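Local coordinates for ferulic acid decarboxylase 1 (PDB 4ZAD), which probably catalyses the reversible decarboxylation of ferulic, p-coumaric and cinnamic acids to their vinyl products, using prenylated FMN and manganese, at residues A108-K113 with T342-S347; G394-L397 with K401-Y404. All coordinates share one frame; numbering follows the deposited sequence.

Contact 1 of 2, residues A108-K113 with T342-S347; sequences ANRNPK and TKYLIS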
loop_
_atom_site.group_PDB
_atom_site.type_symbol
_atom_site.label_atom_id
_atom_site.label_comp_id
_atom_site.label_asym_id
_atom_site.label_seq_id
_atom_site.Cartn_x
_atom_site.Cartn_y
_atom_site.Cartn_z
ATOM N N ALA A 108 22.212 18.575 -1.529
ATOM C CA ALA A 108 23.535 19.063 -1.139
ATOM C C ALA A 108 24.091 20.021 -2.176
ATOM O O ALA A 108 24.748 21.008 -1.828
ATOM C CB ALA A 108 24.474 17.923 -0.943
ATOM N N ASN A 109 23.803 19.741 -3.448
ATOM C CA ASN A 109 24.355 20.521 -4.561
ATOM C C ASN A 109 23.439 21.658 -5.091
ATOM O O ASN A 109 23.737 22.281 -6.122
ATOM C CB ASN A 109 24.803 19.567 -5.677
ATOM C CG ASN A 109 26.155 18.871 -5.366
ATOM O OD1 ASN A 109 27.222 19.370 -5.742
ATOM N ND2 ASN A 109 26.100 17.706 -4.711
ATOM N N ARG A 110 22.380 21.968 -4.345
ATOM C CA ARG A 110 21.445 23.052 -4.697
ATOM C C ARG A 110 21.873 24.490 -4.329
ATOM O O ARG A 110 21.318 25.439 -4.818
ATOM C CB ARG A 110 20.022 22.759 -4.154
ATOM C CG ARG A 110 19.159 21.933 -5.126
ATOM C CD ARG A 110 18.657 22.751 -6.303
ATOM N NE ARG A 110 17.511 23.546 -5.902
ATOM C CZ ARG A 110 17.516 24.859 -5.639
ATOM N NH1 ARG A 110 18.605 25.595 -5.773
ATOM N NH2 ARG A 110 16.395 25.456 -5.261
ATOM N N ASN A 111 22.843 24.650 -3.462
ATOM C CA ASN A 111 23.431 25.959 -3.186
ATOM C C ASN A 111 24.102 26.497 -4.459
ATOM O O ASN A 111 25.040 25.907 -4.928
ATOM C CB ASN A 111 24.464 25.698 -2.094
ATOM C CG ASN A 111 25.055 26.940 -1.492
ATOM O OD1 ASN A 111 24.960 28.054 -2.027
ATOM N ND2 ASN A 111 25.716 26.737 -0.345
ATOM N N PRO A 112 23.631 27.612 -5.031
ATOM C CA PRO A 112 24.211 28.094 -6.301
ATOM C C PRO A 112 25.740 28.270 -6.365
ATOM O O PRO A 112 26.294 28.284 -7.468
ATOM C CB PRO A 112 23.515 29.464 -6.507
ATOM C CG PRO A 112 22.227 29.330 -5.854
ATOM C CD PRO A 112 22.454 28.415 -4.651
ATOM N N LYS A 113 26.389 28.428 -5.207
ATOM C CA LYS A 113 27.872 28.458 -5.091
ATOM C C LYS A 113 28.570 27.195 -5.684
ATOM O O LYS A 113 29.738 27.240 -6.095
ATOM C CB LYS A 113 28.297 28.637 -3.599
ATOM C CG LYS A 113 27.741 29.908 -2.872
ATOM N N THR A 342 11.620 19.574 -2.948
ATOM C CA THR A 342 10.848 19.988 -1.796
ATOM C C THR A 342 11.690 19.880 -0.507
ATOM O O THR A 342 11.531 20.676 0.444
ATOM C CB THR A 342 9.558 19.206 -1.678
ATOM O OG1 THR A 342 8.857 19.248 -2.932
ATOM C CG2 THR A 342 8.680 19.797 -0.569
ATOM N N LYS A 343 12.615 18.917 -0.491
ATOM C CA LYS A 343 13.526 18.783 0.649
ATOM C C LYS A 343 14.391 20.034 0.666
ATOM O O LYS A 343 14.508 20.667 1.676
ATOM C CB LYS A 343 14.418 17.548 0.526
ATOM C CG LYS A 343 14.649 16.802 1.795
ATOM C CD LYS A 343 15.489 17.526 2.851
ATOM C CE LYS A 343 16.279 16.467 3.762
ATOM N NZ LYS A 343 17.056 15.374 2.958
ATOM N N TYR A 344 14.965 20.400 -0.478
ATOM C CA TYR A 344 15.803 21.562 -0.505
ATOM C C TYR A 344 15.037 22.768 0.013
ATOM O O TYR A 344 15.433 23.377 0.989
ATOM C CB TYR A 344 16.436 21.847 -1.871
ATOM C CG TYR A 344 17.293 23.093 -1.786
ATOM C CD1 TYR A 344 18.522 23.087 -1.098
ATOM C CD2 TYR A 344 16.839 24.303 -2.284
ATOM C CE1 TYR A 344 19.275 24.257 -0.956
ATOM C CE2 TYR A 344 17.580 25.460 -2.145
ATOM C CZ TYR A 344 18.784 25.434 -1.488
ATOM O OH TYR A 344 19.506 26.611 -1.385
ATOM N N LEU A 345 13.925 23.094 -0.620
ATOM C CA LEU A 345 13.159 24.259 -0.228
ATOM C C LEU A 345 12.773 24.279 1.259
ATOM O O LEU A 345 12.741 25.334 1.873
ATOM C CB LEU A 345 11.920 24.381 -1.127
ATOM C CG LEU A 345 12.217 24.840 -2.555
ATOM C CD1 LEU A 345 10.953 24.981 -3.386
ATOM C CD2 LEU A 345 12.924 26.198 -2.469
ATOM N N ILE A 346 12.509 23.115 1.842
ATOM C CA ILE A 346 12.013 23.011 3.228
ATOM C C ILE A 346 13.140 23.320 4.223
ATOM O O ILE A 346 12.981 24.031 5.199
ATOM C CB ILE A 346 11.436 21.600 3.467
ATOM C CG1 ILE A 346 10.009 21.527 2.955
ATOM C CG2 ILE A 346 11.421 21.256 4.890
ATOM C CD1 ILE A 346 9.299 20.171 3.210
ATOM N N SER A 347 14.253 22.675 3.985
ATOM C CA SER A 347 15.595 23.090 4.386
ATOM C C SER A 347 15.855 24.564 4.630
ATOM O O SER A 347 16.599 24.937 5.499
ATOM C CB SER A 347 16.448 22.707 3.211
ATOM O OG SER A 347 17.782 22.989 3.392
#
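A CH-pi contact between Arg110 and Tyr344 ties the loop that follows helix 99-108 to helix 334-347 of this UbiD-type enzyme, bringing together elements 229 residues apart in the chain. It is a worked example of how an arginine can lay its aliphatic root over a ring while its charged head only borders the rim. Arg110 CB sits over one face of the Tyr344 ring, 3.5 Å from its centroid and 17° off the normal, displaced toward the CD1-CE1 side. From there the chain bends at chi2 and chi3, and the guanidinium comes to lie past the CD2-CE2 rim, its own face turned toward Tyr344 CD2, with CZ 3.5 Å from both Tyr344 CD2 and Tyr344 CE2. The two planes are 47° apart, too inclined for a parallel stack. Tyr344 holds its ring out from the helix with CG anti to the backbone N (chi1 180°). The charge of Arg110 is paired by Glu341, one turn earlier on the same helix, through a salt bridge at NE, and NH1 makes a weak hydrogen bond with Tyr115 OH. Glu341 thus helps fix the guanidinium whose NH2 lies 3.2 Å from Tyr344 CD2.

Contact 2 of 2, residues G394-L397 with K401-Y404; sequences GDFL and KECY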
loop_
_atom_site.group_PDB
_atom_site.type_symbol
_atom_site.label_atom_id
_atom_site.label_comp_id
_atom_site.label_asym_id
_atom_site.label_seq_id
_atom_site.Cartn_x
_atom_site.Cartn_y
_atom_site.Cartn_z
ATOM N N GLY A 394 0.767 23.181 4.384
ATOM C CA GLY A 394 0.063 23.315 3.125
ATOM C C GLY A 394 0.129 24.696 2.497
ATOM O O GLY A 394 0.131 24.820 1.273
ATOM N N ASP A 395 0.170 25.748 3.309
ATOM C CA ASP A 395 0.301 27.081 2.747
ATOM C C ASP A 395 1.639 27.106 2.046
ATOM O O ASP A 395 1.766 27.595 0.904
ATOM C CB ASP A 395 0.233 28.181 3.813
ATOM C CG ASP A 395 -1.206 28.594 4.147
ATOM O OD1 ASP A 395 -2.158 28.171 3.429
ATOM O OD2 ASP A 395 -1.388 29.356 5.146
ATOM N N PHE A 396 2.625 26.526 2.710
ATOM C CA PHE A 396 3.953 26.555 2.170
ATOM C C PHE A 396 4.122 25.749 0.890
ATOM O O PHE A 396 4.686 26.244 -0.060
ATOM C CB PHE A 396 4.977 26.103 3.176
ATOM C CG PHE A 396 6.378 26.241 2.673
ATOM C CD1 PHE A 396 6.870 27.489 2.289
ATOM C CD2 PHE A 396 7.208 25.125 2.555
ATOM C CE1 PHE A 396 8.178 27.605 1.784
ATOM C CE2 PHE A 396 8.484 25.248 2.079
ATOM C CZ PHE A 396 8.973 26.486 1.691
ATOM N N LEU A 397 3.664 24.509 0.907
ATOM C CA LEU A 397 3.817 23.604 -0.197
ATOM C C LEU A 397 2.829 23.899 -1.344
ATOM O O LEU A 397 3.191 23.741 -2.504
ATOM C CB LEU A 397 3.672 22.159 0.287
ATOM C CG LEU A 397 4.766 21.670 1.252
ATOM C CD1 LEU A 397 4.577 20.172 1.551
ATOM C CD2 LEU A 397 6.168 21.876 0.709
ATOM N N LYS A 401 5.408 31.118 -3.067
ATOM C CA LYS A 401 6.187 31.408 -4.273
ATOM C C LYS A 401 7.330 30.430 -4.447
ATOM O O LYS A 401 7.871 30.288 -5.551
ATOM C CB LYS A 401 6.700 32.860 -4.268
ATOM C CG LYS A 401 7.738 33.232 -3.202
ATOM C CD LYS A 401 8.617 34.467 -3.688
ATOM C CE LYS A 401 9.127 35.424 -2.542
ATOM N NZ LYS A 401 9.846 34.769 -1.355
ATOM N N GLU A 402 7.724 29.794 -3.347
ATOM C CA GLU A 402 8.772 28.770 -3.404
ATOM C C GLU A 402 8.241 27.498 -4.068
ATOM O O GLU A 402 8.833 27.035 -5.048
ATOM C CB GLU A 402 9.339 28.417 -2.008
ATOM C CG GLU A 402 10.286 29.457 -1.401
ATOM C CD GLU A 402 9.584 30.704 -0.836
ATOM O OE1 GLU A 402 8.350 30.691 -0.586
ATOM O OE2 GLU A 402 10.295 31.726 -0.671
ATOM N N CYS A 403 7.128 26.967 -3.542
ATOM C CA CYS A 403 6.635 25.640 -3.896
ATOM C C CYS A 403 5.364 25.566 -4.788
ATOM O O CYS A 403 4.937 24.488 -5.145
ATOM C CB CYS A 403 6.351 24.896 -2.610
ATOM S SG CYS A 403 7.718 24.909 -1.471
ATOM N N TYR A 404 4.776 26.702 -5.147
ATOM C CA TYR A 404 3.529 26.720 -5.891
ATOM C C TYR A 404 3.547 25.803 -7.104
ATOM O O TYR A 404 2.592 25.074 -7.330
ATOM C CB TYR A 404 3.152 28.161 -6.311
ATOM C CG TYR A 404 3.804 28.653 -7.564
ATOM C CD1 TYR A 404 5.098 29.124 -7.534
ATOM C CD2 TYR A 404 3.131 28.630 -8.795
ATOM C CE1 TYR A 404 5.729 29.583 -8.695
ATOM C CE2 TYR A 404 3.766 29.108 -9.983
ATOM C CZ TYR A 404 5.065 29.569 -9.915
ATOM O OH TYR A 404 5.753 30.030 -11.020
#
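Cys403 turns its thiol onto the Phe396 ring, with SG 3.9 Å from the ring centroid and 24° off the normal. The sulfur is offset toward the rim, nearest to Phe396 CE2 at 3.6 Å, and also touches the methyl Leu397 CD2 at 4.0 Å. Both partners come from the last turn of helix 386-399. Cys403 CB packs against their carbonyls, 3.3 Å from Phe396 O and 3.4 Å from Leu397 O, which places SG. Phe396 CG lies anti to the backbone N (chi1 -175°), which carries the ring alongside the loop that follows. Glu402 CB packs on Phe396 CE1 at 4.0 Å, and a bend at chi2 brings its OE1 back to 3.9 Å from Phe396 CE1, carboxylate and ring planes 28° apart, while OE2 takes a salt bridge from Lys401 NZ at 3.2 Å. Further out, Ser400 OG joins the two segments, hydrogen-bonded to both Phe396 O and Cys403 N, and thereby holds the turn that brings the thiol over the ring. His349 meets Phe396 edge-to-face. The whole is a turn just past the C-terminal end of a helix, packing the following loop against the helix's last turn through a cysteine sulfur-aromatic contact.

Helix 334-347 is the element that joins the two contacts, whose centres lie 15 Å apart on the same side of the chain's centre. While Tyr344 serves contact 1, the neighbouring Leu345 turns to contact 2, its CD1 standing 3.8 Å from Cys403 SG; one turn earlier, Thr342 CG2 packs on Leu397 CD2 at 3.5 Å. Each contact also approaches the cofactor site without belonging to it. The Arg110 side chain is about 10 Å from the bound manganese, and that of Tyr404 about 9 Å from the prenylated flavin. Tyr404 directly precedes Lys405, which binds prenylated FMN, so the loop of contact 2 leads straight to the pocket.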